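Local coordinates for putative agmatine deiminase (Streptococcus mutans, PDB 2EWO), which probably hydrolyses the guanidino group of agmatine, releasing ammonia and leaving N-carbamoylputrescine, as an agmatine deiminase (agmatine iminohydrolase), at residues A[29-34]-A[64-69]; A[92-97]-A[135-140]; A[101-106]-A[139-144]; A[116-121]-A[158-163]. One frame throughout, in Å; residues are numbered along the deposited sequence.

All four contacts are largely buried, but they differ in chemistry. Contact 1 is mostly apolar, built where a strand pairing ends; contact 3 is van der Waals packing of a helix against the loop just before strand 104-107, without hydrogen bonds between its segments. Contact 2 is dominated by carboxylates and N-H groups, and contact 4 mixes a backbone bond with aromatic packing. Contacts 2 and 3 share helix 137-146, and both touch a neighbouring subunit, whereas no other chain reaches contact 4. Contacts 3 and 4 meet on the adjacent strands 104-107 and 113-119, where T104 OG1 bonds W118 NE1. Contacts 1 and 2 are joined by W33 NE1 bonding N93 O, their centres about 9 Å apart.

Contact 1. Residues A[29-34]-A[64-69]; sequences MLWPWR and LCVPPL
W31 and V66 form the apolar centre, lying side by side and pointing the same way, with V66 CG1 3.4 Å from W31 CB. W31 CG, anti to the backbone N (chi1 -170°), also lies beside this methyl. The ring, turned by a chi2 of -99°, brings W31 CZ3 to 3.7 Å from L64 CD2. The other branch of L64 is spent on selenomethionine M29: L64 CD1 is 3.7 Å from M29 CG and also touches the methyl CE. Between the M29-L64 and W31-V66 pairs, L30 CD2 meets C65 CB at 4.0 Å. Beyond V66, P67 CG approaches W33 CD1 at the same distance. Polar order is confined to the backbone. C65 N donates to M29 O over 2.9 Å, nearly straight at 161°, and the M29-L64 pair is a parallel bridge. Past it, C65 O receives a CA-H contact from L30 (CA to O 3.5 Å), and the chains run on without further bridging. The indole nitrogens look outside for partners: W33 NE1 bonds N93 O, and W31 NE1 makes a weak bond to Q46. The pairing thus joins the ends of strands 24-29 and 62-66, with strand 86-90 bonded to the far side of L64 and V66. Helix 43-57 packs on M29, while helix 71-79 packs on W31, L64 and V66.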
loop_
_atom_site.group_PDB
_atom_site.type_symbol
_atom_site.label_atom_id
_atom_site.label_comp_id
_atom_site.label_asym_id
_atom_site.label_seq_id
_atom_site.Cartn_x
_atom_site.Cartn_y
_atom_site.Cartn_z
HETATM N N MSE A 29 -3.743 7.141 -20.756
HETATM C CA MSE A 29 -2.588 7.780 -20.130
HETATM C C MSE A 29 -2.574 7.590 -18.601
HETATM O O MSE A 29 -3.616 7.622 -17.942
HETATM C CB MSE A 29 -2.499 9.267 -20.514
HETATM C CG MSE A 29 -3.723 10.148 -20.233
HETATM SE SE MSE A 29 -3.458 12.052 -20.795
HETATM C CE MSE A 29 -2.369 12.677 -19.292
ATOM N N LEU A 30 -1.378 7.363 -18.060
ATOM C CA LEU A 30 -1.186 7.138 -16.630
ATOM C C LEU A 30 -1.131 8.414 -15.776
ATOM O O LEU A 30 -1.637 9.460 -16.180
ATOM C CB LEU A 30 0.081 6.302 -16.406
ATOM C CG LEU A 30 -0.011 4.821 -16.793
ATOM C CD1 LEU A 30 1.374 4.209 -16.798
ATOM C CD2 LEU A 30 -0.934 4.085 -15.819
ATOM N N TRP A 31 -0.524 8.330 -14.598
ATOM C CA TRP A 31 -0.451 9.483 -13.710
ATOM C C TRP A 31 0.843 9.507 -12.915
ATOM O O TRP A 31 1.107 8.613 -12.119
ATOM C CB TRP A 31 -1.629 9.456 -12.747
ATOM C CG TRP A 31 -1.803 10.712 -11.948
ATOM C CD1 TRP A 31 -1.392 10.944 -10.660
ATOM C CD2 TRP A 31 -2.508 11.886 -12.361
ATOM N NE1 TRP A 31 -1.812 12.190 -10.246
ATOM C CE2 TRP A 31 -2.497 12.787 -11.272
ATOM C CE3 TRP A 31 -3.153 12.262 -13.550
ATOM C CZ2 TRP A 31 -3.107 14.039 -11.336
ATOM C CZ3 TRP A 31 -3.759 13.502 -13.614
ATOM C CH2 TRP A 31 -3.733 14.379 -12.512
ATOM N N PRO A 32 1.658 10.547 -13.104
ATOM C CA PRO A 32 2.937 10.691 -12.404
ATOM C C PRO A 32 2.787 10.860 -10.907
ATOM O O PRO A 32 1.904 11.583 -10.443
ATOM C CB PRO A 32 3.540 11.924 -13.058
ATOM C CG PRO A 32 2.323 12.759 -13.336
ATOM C CD PRO A 32 1.384 11.734 -13.929
ATOM N N TRP A 33 3.658 10.199 -10.151
ATOM C CA TRP A 33 3.599 10.299 -8.695
ATOM C C TRP A 33 4.936 10.191 -7.952
ATOM O O TRP A 33 5.175 10.942 -7.009
ATOM C CB TRP A 33 2.621 9.248 -8.119
ATOM C CG TRP A 33 3.043 7.827 -8.368
ATOM C CD1 TRP A 33 2.851 7.103 -9.514
ATOM C CD2 TRP A 33 3.861 7.014 -7.514
ATOM N NE1 TRP A 33 3.510 5.898 -9.429
ATOM C CE2 TRP A 33 4.139 5.819 -8.216
ATOM C CE3 TRP A 33 4.394 7.184 -6.227
ATOM C CZ2 TRP A 33 4.928 4.798 -7.676
ATOM C CZ3 TRP A 33 5.183 6.165 -5.690
ATOM C CH2 TRP A 33 5.442 4.991 -6.416
ATOM N N ARG A 34 5.817 9.291 -8.376
ATOM C CA ARG A 34 7.068 9.106 -7.644
ATOM C C ARG A 34 8.041 10.286 -7.577
ATOM O O ARG A 34 8.377 10.894 -8.591
ATOM C CB ARG A 34 7.792 7.862 -8.154
ATOM C CG ARG A 34 8.198 7.919 -9.601
ATOM C CD ARG A 34 8.801 6.591 -10.002
ATOM N NE ARG A 34 9.783 6.134 -9.022
ATOM C CZ ARG A 34 10.107 4.860 -8.835
ATOM N NH1 ARG A 34 9.522 3.916 -9.562
ATOM N NH2 ARG A 34 11.004 4.528 -7.913
ATOM N N LEU A 64 -7.886 8.195 -18.198
ATOM C CA LEU A 64 -6.845 8.553 -17.254
ATOM C C LEU A 64 -6.745 7.515 -16.120
ATOM O O LEU A 64 -7.631 7.442 -15.268
ATOM C CB LEU A 64 -7.191 9.933 -16.699
ATOM C CG LEU A 64 -6.129 10.695 -15.930
ATOM C CD1 LEU A 64 -4.986 10.990 -16.881
ATOM C CD2 LEU A 64 -6.704 11.961 -15.342
ATOM N N CYS A 65 -5.676 6.720 -16.095
ATOM C CA CYS A 65 -5.524 5.693 -15.058
ATOM C C CYS A 65 -4.613 6.113 -13.922
ATOM O O CYS A 65 -3.404 6.203 -14.106
ATOM C CB CYS A 65 -4.962 4.426 -15.676
ATOM S SG CYS A 65 -5.721 4.055 -17.232
ATOM N N VAL A 66 -5.157 6.348 -12.736
ATOM C CA VAL A 66 -4.266 6.765 -11.666
ATOM C C VAL A 66 -4.203 5.818 -10.471
ATOM O O VAL A 66 -5.187 5.143 -10.129
ATOM C CB VAL A 66 -4.602 8.217 -11.181
ATOM C CG1 VAL A 66 -5.003 9.066 -12.371
ATOM C CG2 VAL A 66 -5.696 8.212 -10.125
ATOM N N PRO A 67 -3.013 5.712 -9.858
ATOM C CA PRO A 67 -2.823 4.852 -8.700
ATOM C C PRO A 67 -3.862 5.248 -7.685
ATOM O O PRO A 67 -4.277 6.395 -7.659
ATOM C CB PRO A 67 -1.409 5.198 -8.257
ATOM C CG PRO A 67 -0.716 5.344 -9.560
ATOM C CD PRO A 67 -1.707 6.171 -10.369
ATOM N N PRO A 68 -4.304 4.293 -6.856
ATOM C CA PRO A 68 -5.303 4.413 -5.790
ATOM C C PRO A 68 -5.051 5.542 -4.799
ATOM O O PRO A 68 -5.988 6.073 -4.210
ATOM C CB PRO A 68 -5.232 3.055 -5.121
ATOM C CG PRO A 68 -4.939 2.157 -6.283
ATOM C CD PRO A 68 -3.857 2.896 -6.987
ATOM N N LEU A 69 -3.786 5.902 -4.619
ATOM C CA LEU A 69 -3.401 6.957 -3.678
ATOM C C LEU A 69 -3.633 8.388 -4.156
ATOM O O LEU A 69 -3.784 9.299 -3.346
ATOM C CB LEU A 69 -1.933 6.790 -3.315
ATOM C CG LEU A 69 -1.649 5.539 -2.503
ATOM C CD1 LEU A 69 -0.159 5.355 -2.379
ATOM C CD2 LEU A 69 -2.309 5.666 -1.139
#

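Contact 2. Residues A[92-97]-A[135-140]; sequences TNDDAW and DQDALV
D94 and D137 exchange bonds in both directions. D137 OD1 accepts D94 N at 2.7 Å, the N-H bent to 139° and arriving from above the carboxylate plane, and it takes a second, weak bond from D95 N. In return D94 OD2 receives weak bonds from two successive backbone donors, Q136 N at 3.2 Å and D137 N at 3.3 Å. Carboxylates that accept backbone N-H groups of the opposite segment thus join the loop after strand 86-90 to the N-terminal end of helix 137-146. The two carboxylates are turned 80° against each other, with D94 OD2 3.5 Å from D137 OD2. Beside them, T92 OG1 donates to Q136 OE1 at 2.8 Å. V140 CG2 lies against the backbone carbonyl, 3.9 Å from T92 O. A second shell positions these groups. D137 OD2 has a weak bond from Y131 OH, R34 NH1 holds the carbonyl of D94, and E90 of a neighbouring subunit accepts T92 N. Farther on, D95 OD2 accepts W97 NE1 at 2.9 Å; the oxygen lies in the plane of the indole, but NE1 meets it from above the carboxylate, 79° out of its plane. D95 OD1 is bonded by W38 NE1. With acceptors this dense, the N-H groups of Q136 and D137 probably offset part of the repulsion between the neighbouring carboxylates, though their bonds are weak.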
loop_
_atom_site.group_PDB
_atom_site.type_symbol
_atom_site.label_atom_id
_atom_site.label_comp_id
_atom_site.label_asym_id
_atom_site.label_seq_id
_atom_site.Cartn_x
_atom_site.Cartn_y
_atom_site.Cartn_z
ATOM N N THR A 92 -2.625 0.986 -10.765
ATOM C CA THR A 92 -1.289 1.185 -10.175
ATOM C C THR A 92 -0.192 1.148 -11.241
ATOM O O THR A 92 -0.318 0.450 -12.245
ATOM C CB THR A 92 -0.924 0.090 -9.126
ATOM O OG1 THR A 92 -0.766 -1.169 -9.782
ATOM C CG2 THR A 92 -1.981 -0.032 -8.063
ATOM N N ASN A 93 0.889 1.886 -11.011
ATOM C CA ASN A 93 2.014 1.920 -11.942
ATOM C C ASN A 93 3.219 2.470 -11.220
ATOM O O ASN A 93 3.086 3.293 -10.313
ATOM C CB ASN A 93 1.706 2.828 -13.123
ATOM C CG ASN A 93 1.526 4.274 -12.702
ATOM O OD1 ASN A 93 2.480 4.929 -12.274
ATOM N ND2 ASN A 93 0.292 4.777 -12.805
ATOM N N ASP A 94 4.400 2.033 -11.629
ATOM C CA ASP A 94 5.626 2.507 -10.998
ATOM C C ASP A 94 6.009 3.878 -11.527
ATOM O O ASP A 94 6.698 4.649 -10.851
ATOM C CB ASP A 94 6.745 1.501 -11.242
ATOM C CG ASP A 94 6.434 0.146 -10.642
ATOM O OD1 ASP A 94 6.230 0.099 -9.407
ATOM O OD2 ASP A 94 6.386 -0.849 -11.403
ATOM N N ASP A 95 5.555 4.155 -12.748
ATOM C CA ASP A 95 5.784 5.427 -13.415
ATOM C C ASP A 95 4.823 5.578 -14.577
ATOM O O ASP A 95 4.426 4.583 -15.186
ATOM C CB ASP A 95 7.212 5.544 -13.920
ATOM C CG ASP A 95 7.755 6.932 -13.732
ATOM O OD1 ASP A 95 7.037 7.753 -13.121
ATOM O OD2 ASP A 95 8.883 7.213 -14.177
ATOM N N ALA A 96 4.471 6.827 -14.886
ATOM C CA ALA A 96 3.514 7.139 -15.952
ATOM C C ALA A 96 4.084 7.149 -17.366
ATOM O O ALA A 96 4.486 8.196 -17.847
ATOM C CB ALA A 96 2.850 8.480 -15.658
ATOM N N TRP A 97 4.109 5.997 -18.033
ATOM C CA TRP A 97 4.614 5.917 -19.406
ATOM C C TRP A 97 3.822 4.905 -20.245
ATOM O O TRP A 97 4.380 4.048 -20.939
ATOM C CB TRP A 97 6.110 5.581 -19.413
ATOM C CG TRP A 97 6.904 6.564 -18.597
ATOM C CD1 TRP A 97 7.293 6.417 -17.297
ATOM C CD2 TRP A 97 7.295 7.890 -18.984
ATOM N NE1 TRP A 97 7.895 7.569 -16.850
ATOM C CE2 TRP A 97 7.909 8.490 -17.864
ATOM C CE3 TRP A 97 7.181 8.632 -20.167
ATOM C CZ2 TRP A 97 8.409 9.802 -17.891
ATOM C CZ3 TRP A 97 7.678 9.939 -20.193
ATOM C CH2 TRP A 97 8.283 10.507 -19.061
ATOM N N ASP A 135 7.420 -4.201 -11.863
ATOM C CA ASP A 135 6.422 -5.248 -11.928
ATOM C C ASP A 135 5.003 -4.715 -12.050
ATOM O O ASP A 135 4.168 -5.341 -12.698
ATOM C CB ASP A 135 6.566 -6.169 -10.709
ATOM C CG ASP A 135 6.520 -5.416 -9.390
ATOM O OD1 ASP A 135 7.351 -4.496 -9.186
ATOM O OD2 ASP A 135 5.653 -5.754 -8.547
ATOM N N GLN A 136 4.721 -3.569 -11.440
ATOM C CA GLN A 136 3.376 -3.005 -11.531
ATOM C C GLN A 136 3.114 -2.450 -12.938
ATOM O O GLN A 136 1.976 -2.453 -13.407
ATOM C CB GLN A 136 3.158 -1.901 -10.486
ATOM C CG GLN A 136 3.080 -2.380 -9.032
ATOM C CD GLN A 136 2.039 -3.473 -8.797
ATOM O OE1 GLN A 136 0.885 -3.346 -9.208
ATOM N NE2 GLN A 136 2.443 -4.550 -8.121
ATOM N N ASP A 137 4.168 -1.980 -13.604
ATOM C CA ASP A 137 4.047 -1.443 -14.955
ATOM C C ASP A 137 3.829 -2.614 -15.907
ATOM O O ASP A 137 3.050 -2.516 -16.851
ATOM C CB ASP A 137 5.308 -0.656 -15.370
ATOM C CG ASP A 137 5.492 0.668 -14.584
ATOM O OD1 ASP A 137 4.482 1.346 -14.259
ATOM O OD2 ASP A 137 6.660 1.043 -14.318
ATOM N N ALA A 138 4.515 -3.724 -15.673
ATOM C CA ALA A 138 4.323 -4.880 -16.543
ATOM C C ALA A 138 2.890 -5.408 -16.402
ATOM O O ALA A 138 2.486 -6.338 -17.100
ATOM C CB ALA A 138 5.322 -5.974 -16.204
ATOM N N LEU A 139 2.121 -4.824 -15.494
ATOM C CA LEU A 139 0.742 -5.254 -15.318
ATOM C C LEU A 139 -0.199 -4.352 -16.096
ATOM O O LEU A 139 -1.226 -4.795 -16.608
ATOM C CB LEU A 139 0.358 -5.230 -13.844
ATOM C CG LEU A 139 0.596 -6.539 -13.087
ATOM C CD1 LEU A 139 0.770 -6.252 -11.606
ATOM C CD2 LEU A 139 -0.568 -7.487 -13.352
ATOM N N VAL A 140 0.165 -3.080 -16.181
ATOM C CA VAL A 140 -0.630 -2.091 -16.881
ATOM C C VAL A 140 -1.194 -2.564 -18.219
ATOM O O VAL A 140 -2.395 -2.401 -18.465
ATOM C CB VAL A 140 0.179 -0.809 -17.114
ATOM C CG1 VAL A 140 -0.737 0.289 -17.607
ATOM C CG2 VAL A 140 0.877 -0.386 -15.825
#

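Contact 3. Residues A[101-106]-A[139-144]; sequences CGPTFL and LVARKV
P103 and V144 supply the main side-chain contact, an oblique crossing in which V144 CG1 lies 3.3 Å from P103 CD and 3.4 Å from P103 CG. That methyl stands between the backbone N and the carbonyl carbon of V144 (chi1 58°), which turns it to the ring; P103 CB also comes within 4.1 Å of it. C101 gives the second apolar touch, its SG 4.2 Å from both CB and CG2 of V140. The remaining contacts are of methyl against backbone. A141 CB rests on C101 O at 3.2 Å and on G102 C at 3.7 Å, both van der Waals contacts, and G102 CA and A141 CA are 4.4 Å apart. V140, A141 and V144 thus put one side of helix 137-146 against residues 101-103, just ahead of strand 104-107. The same helix is the link of a beta-alpha-beta crossover between the parallel strands 113-119 and 152-155, and A141 also touches D117 on the first of them. Strand 104-107 runs antiparallel to 113-119, with T104 and V116 bonded through their backbones. The polar ends of R142 and K143 find partners outside the two segments: R142 NH2 bonds the carbonyl of A2, and K143 NZ forms a salt bridge with E90 of a neighbouring subunit.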
loop_
_atom_site.group_PDB
_atom_site.type_symbol
_atom_site.label_atom_id
_atom_site.label_comp_id
_atom_site.label_asym_id
_atom_site.label_seq_id
_atom_site.Cartn_x
_atom_site.Cartn_y
_atom_site.Cartn_z
ATOM N N CYS A 101 5.006 0.641 -21.489
ATOM C CA CYS A 101 4.452 -0.510 -20.819
ATOM C C CYS A 101 3.075 -0.866 -21.355
ATOM O O CYS A 101 2.743 -2.041 -21.451
ATOM C CB CYS A 101 4.409 -0.266 -19.305
ATOM S SG CYS A 101 3.471 1.184 -18.703
ATOM N N GLY A 102 2.292 0.141 -21.734
ATOM C CA GLY A 102 0.941 -0.085 -22.259
ATOM C C GLY A 102 0.754 -1.105 -23.376
ATOM O O GLY A 102 1.728 -1.618 -23.918
ATOM N N PRO A 103 -0.495 -1.429 -23.742
ATOM C CA PRO A 103 -0.779 -2.397 -24.801
ATOM C C PRO A 103 -0.678 -1.755 -26.174
ATOM O O PRO A 103 -0.988 -0.576 -26.346
ATOM C CB PRO A 103 -2.202 -2.823 -24.489
ATOM C CG PRO A 103 -2.814 -1.538 -24.102
ATOM C CD PRO A 103 -1.749 -0.922 -23.168
ATOM N N THR A 104 -0.246 -2.541 -27.149
ATOM C CA THR A 104 -0.105 -2.079 -28.522
ATOM C C THR A 104 -1.218 -2.785 -29.266
ATOM O O THR A 104 -1.040 -3.900 -29.748
ATOM C CB THR A 104 1.270 -2.509 -29.112
ATOM O OG1 THR A 104 2.330 -1.944 -28.330
ATOM C CG2 THR A 104 1.418 -2.053 -30.545
ATOM N N PHE A 105 -2.373 -2.135 -29.351
ATOM C CA PHE A 105 -3.540 -2.718 -30.016
ATOM C C PHE A 105 -3.368 -3.200 -31.461
ATOM O O PHE A 105 -2.393 -2.886 -32.138
ATOM C CB PHE A 105 -4.692 -1.733 -29.944
ATOM C CG PHE A 105 -4.994 -1.286 -28.556
ATOM C CD1 PHE A 105 -4.345 -0.188 -28.008
ATOM C CD2 PHE A 105 -5.925 -1.960 -27.788
ATOM C CE1 PHE A 105 -4.621 0.242 -26.709
ATOM C CE2 PHE A 105 -6.210 -1.541 -26.491
ATOM C CZ PHE A 105 -5.553 -0.434 -25.951
ATOM N N LEU A 106 -4.328 -3.992 -31.913
ATOM C CA LEU A 106 -4.300 -4.531 -33.257
ATOM C C LEU A 106 -5.712 -4.490 -33.805
ATOM O O LEU A 106 -6.656 -4.140 -33.096
ATOM C CB LEU A 106 -3.796 -5.977 -33.246
ATOM C CG LEU A 106 -2.414 -6.241 -32.638
ATOM C CD1 LEU A 106 -2.227 -7.726 -32.463
ATOM C CD2 LEU A 106 -1.321 -5.663 -33.524
ATOM N N LEU A 139 2.121 -4.824 -15.494
ATOM C CA LEU A 139 0.742 -5.254 -15.318
ATOM C C LEU A 139 -0.199 -4.352 -16.096
ATOM O O LEU A 139 -1.226 -4.795 -16.608
ATOM C CB LEU A 139 0.358 -5.230 -13.844
ATOM C CG LEU A 139 0.596 -6.539 -13.087
ATOM C CD1 LEU A 139 0.770 -6.252 -11.606
ATOM C CD2 LEU A 139 -0.568 -7.487 -13.352
ATOM N N VAL A 140 0.165 -3.080 -16.181
ATOM C CA VAL A 140 -0.630 -2.091 -16.881
ATOM C C VAL A 140 -1.194 -2.564 -18.219
ATOM O O VAL A 140 -2.395 -2.401 -18.465
ATOM C CB VAL A 140 0.179 -0.809 -17.114
ATOM C CG1 VAL A 140 -0.737 0.289 -17.607
ATOM C CG2 VAL A 140 0.877 -0.386 -15.825
ATOM N N ALA A 141 -0.358 -3.149 -19.083
ATOM C CA ALA A 141 -0.853 -3.610 -20.396
ATOM C C ALA A 141 -1.964 -4.653 -20.289
ATOM O O ALA A 141 -3.001 -4.526 -20.945
ATOM C CB ALA A 141 0.287 -4.149 -21.242
ATOM N N ARG A 142 -1.759 -5.666 -19.450
ATOM C CA ARG A 142 -2.754 -6.718 -19.260
ATOM C C ARG A 142 -4.017 -6.133 -18.636
ATOM O O ARG A 142 -5.127 -6.419 -19.080
ATOM C CB ARG A 142 -2.195 -7.807 -18.344
ATOM C CG ARG A 142 -3.096 -9.017 -18.157
ATOM C CD ARG A 142 -2.994 -9.951 -19.342
ATOM N NE ARG A 142 -3.948 -11.058 -19.297
ATOM C CZ ARG A 142 -5.221 -10.980 -19.684
ATOM N NH1 ARG A 142 -5.712 -9.840 -20.147
ATOM N NH2 ARG A 142 -5.999 -12.053 -19.636
ATOM N N LYS A 143 -3.837 -5.310 -17.607
ATOM C CA LYS A 143 -4.961 -4.684 -16.908
ATOM C C LYS A 143 -5.866 -3.847 -17.822
ATOM O O LYS A 143 -7.096 -3.917 -17.747
ATOM C CB LYS A 143 -4.463 -3.781 -15.772
ATOM C CG LYS A 143 -3.996 -4.468 -14.489
ATOM C CD LYS A 143 -3.602 -3.394 -13.454
ATOM C CE LYS A 143 -2.883 -3.944 -12.219
ATOM N NZ LYS A 143 -2.357 -2.861 -11.324
ATOM N N VAL A 144 -5.256 -3.038 -18.674
ATOM C CA VAL A 144 -6.027 -2.204 -19.574
ATOM C C VAL A 144 -6.740 -3.040 -20.655
ATOM O O VAL A 144 -7.796 -2.652 -21.145
ATOM C CB VAL A 144 -5.122 -1.122 -20.197
ATOM C CG1 VAL A 144 -3.986 -1.786 -20.913
ATOM C CG2 VAL A 144 -5.918 -0.235 -21.137
#

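Contact 4. Residues A[116-121]-A[158-163]; sequences VDWEFN and FVLEGG
E119 N donates to F158 O over 3.2 Å at an angle of 155°, and the same carbonyl oxygen also takes a weak bond from T155 OG1. E119 CG, anti to its own carbonyl carbon, lies beside F158 O, while on the next residue V159 CA makes a CA-H contact with E119 O at 3.1 Å. Apolar packing follows around W118. L160 CD2 sits over the centre of its six-membered ring, 3.7 Å from the centroid and only 4° off the normal, a clear CH-pi contact. L160 CG is anti to the backbone N (chi1 180°), and the two side chains lie side by side, pointing the same way. V116 CG2 lies against the opposite face, offset toward the rim. F158 joins the same cluster obliquely, with F158 CD1 3.8 Å from W118 CE3 and ring centroids 5.8 Å apart. The indole is held at its polar end by T104 OG1, which accepts from W118 NE1. Helix 191-202 adds contacts to both aromatic residues. Beyond the short strand about 158-159, E161 forms a salt bridge with R185 and packs on D100 and H222, and G163 N bonds D100. In the alpha/beta propeller expected for this family of guanidino-group-modifying enzymes, this cluster of E161, H222 and D100 is consistent with a place near the central cleft.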
loop_
_atom_site.group_PDB
_atom_site.type_symbol
_atom_site.label_atom_id
_atom_site.label_comp_id
_atom_site.label_asym_id
_atom_site.label_seq_id
_atom_site.Cartn_x
_atom_site.Cartn_y
_atom_site.Cartn_z
ATOM N N VAL A 116 -1.107 -6.682 -28.606
ATOM C CA VAL A 116 0.130 -7.411 -28.383
ATOM C C VAL A 116 0.798 -6.842 -27.147
ATOM O O VAL A 116 1.187 -5.676 -27.126
ATOM C CB VAL A 116 1.099 -7.301 -29.586
ATOM C CG1 VAL A 116 1.145 -5.877 -30.084
ATOM C CG2 VAL A 116 2.497 -7.751 -29.175
ATOM N N ASP A 117 0.905 -7.663 -26.110
ATOM C CA ASP A 117 1.528 -7.233 -24.867
ATOM C C ASP A 117 2.987 -7.677 -24.864
ATOM O O ASP A 117 3.281 -8.872 -24.900
ATOM C CB ASP A 117 0.763 -7.822 -23.672
ATOM C CG ASP A 117 1.404 -7.488 -22.338
ATOM O OD1 ASP A 117 2.198 -6.522 -22.264
ATOM O OD2 ASP A 117 1.096 -8.190 -21.352
ATOM N N TRP A 118 3.896 -6.703 -24.847
ATOM C CA TRP A 118 5.331 -6.980 -24.846
ATOM C C TRP A 118 5.829 -7.107 -23.411
ATOM O O TRP A 118 5.083 -6.890 -22.450
ATOM C CB TRP A 118 6.115 -5.850 -25.545
ATOM C CG TRP A 118 5.519 -5.329 -26.854
ATOM C CD1 TRP A 118 4.720 -4.227 -27.015
ATOM C CD2 TRP A 118 5.644 -5.919 -28.157
ATOM N NE1 TRP A 118 4.339 -4.102 -28.327
ATOM C CE2 TRP A 118 4.891 -5.126 -29.049
ATOM C CE3 TRP A 118 6.320 -7.044 -28.658
ATOM C CZ2 TRP A 118 4.791 -5.424 -30.410
ATOM C CZ3 TRP A 118 6.216 -7.336 -30.014
ATOM C CH2 TRP A 118 5.458 -6.529 -30.869
ATOM N N GLU A 119 7.097 -7.460 -23.271
ATOM C CA GLU A 119 7.696 -7.583 -21.954
ATOM C C GLU A 119 8.315 -6.238 -21.650
ATOM O O GLU A 119 8.974 -5.658 -22.503
ATOM C CB GLU A 119 8.789 -8.635 -21.967
ATOM C CG GLU A 119 8.367 -9.909 -22.607
ATOM C CD GLU A 119 8.575 -11.072 -21.689
ATOM O OE1 GLU A 119 9.702 -11.198 -21.168
ATOM O OE2 GLU A 119 7.620 -11.855 -21.489
ATOM N N PHE A 120 8.114 -5.745 -20.437
ATOM C CA PHE A 120 8.654 -4.446 -20.042
ATOM C C PHE A 120 9.675 -4.607 -18.922
ATOM O O PHE A 120 9.384 -5.240 -17.916
ATOM C CB PHE A 120 7.512 -3.550 -19.559
ATOM C CG PHE A 120 7.951 -2.199 -19.080
ATOM C CD1 PHE A 120 8.433 -1.254 -19.978
ATOM C CD2 PHE A 120 7.858 -1.864 -17.730
ATOM C CE1 PHE A 120 8.813 0.004 -19.547
ATOM C CE2 PHE A 120 8.234 -0.607 -17.281
ATOM C CZ PHE A 120 8.713 0.332 -18.193
ATOM N N ASN A 121 10.863 -4.035 -19.075
ATOM C CA ASN A 121 11.860 -4.166 -18.020
ATOM C C ASN A 121 12.439 -2.819 -17.602
ATOM O O ASN A 121 13.576 -2.737 -17.147
ATOM C CB ASN A 121 12.978 -5.104 -18.467
ATOM C CG ASN A 121 13.657 -4.624 -19.723
ATOM O OD1 ASN A 121 14.675 -5.175 -20.141
ATOM N ND2 ASN A 121 13.091 -3.588 -20.342
ATOM N N PHE A 158 10.489 -11.441 -24.972
ATOM C CA PHE A 158 10.780 -10.380 -25.926
ATOM C C PHE A 158 10.403 -9.037 -25.301
ATOM O O PHE A 158 9.228 -8.677 -25.266
ATOM C CB PHE A 158 9.979 -10.570 -27.212
ATOM C CG PHE A 158 10.365 -9.618 -28.295
ATOM C CD1 PHE A 158 9.898 -8.312 -28.287
ATOM C CD2 PHE A 158 11.248 -10.003 -29.287
ATOM C CE1 PHE A 158 10.309 -7.400 -29.254
ATOM C CE2 PHE A 158 11.665 -9.103 -30.255
ATOM C CZ PHE A 158 11.195 -7.799 -30.238
ATOM N N VAL A 159 11.397 -8.298 -24.815
ATOM C CA VAL A 159 11.158 -7.000 -24.187
ATOM C C VAL A 159 11.204 -5.816 -25.158
ATOM O O VAL A 159 12.267 -5.425 -25.634
ATOM C CB VAL A 159 12.165 -6.750 -23.020
ATOM C CG1 VAL A 159 13.586 -7.061 -23.467
ATOM C CG2 VAL A 159 12.071 -5.305 -22.546
ATOM N N LEU A 160 10.038 -5.245 -25.439
ATOM C CA LEU A 160 9.934 -4.102 -26.335
ATOM C C LEU A 160 8.987 -3.068 -25.731
ATOM O O LEU A 160 8.027 -3.422 -25.056
ATOM C CB LEU A 160 9.398 -4.550 -27.690
ATOM C CG LEU A 160 9.231 -3.447 -28.734
ATOM C CD1 LEU A 160 10.604 -2.901 -29.114
ATOM C CD2 LEU A 160 8.506 -3.996 -29.960
ATOM N N GLU A 161 9.261 -1.791 -25.963
ATOM C CA GLU A 161 8.400 -0.739 -25.440
ATOM C C GLU A 161 7.707 -0.018 -26.588
ATOM O O GLU A 161 8.312 0.214 -27.633
ATOM C CB GLU A 161 9.209 0.251 -24.601
ATOM C CG GLU A 161 10.623 0.467 -25.090
ATOM C CD GLU A 161 11.558 -0.673 -24.719
ATOM O OE1 GLU A 161 11.894 -0.795 -23.517
ATOM O OE2 GLU A 161 11.947 -1.445 -25.628
ATOM N N GLY A 162 6.437 0.323 -26.389
ATOM C CA GLY A 162 5.664 1.006 -27.415
ATOM C C GLY A 162 6.367 2.127 -28.167
ATOM O O GLY A 162 6.503 2.061 -29.386
ATOM N N GLY A 163 6.821 3.154 -27.455
ATOM C CA GLY A 163 7.485 4.266 -28.112
ATOM C C GLY A 163 8.873 3.999 -28.676
ATOM O O GLY A 163 9.733 4.866 -28.617
#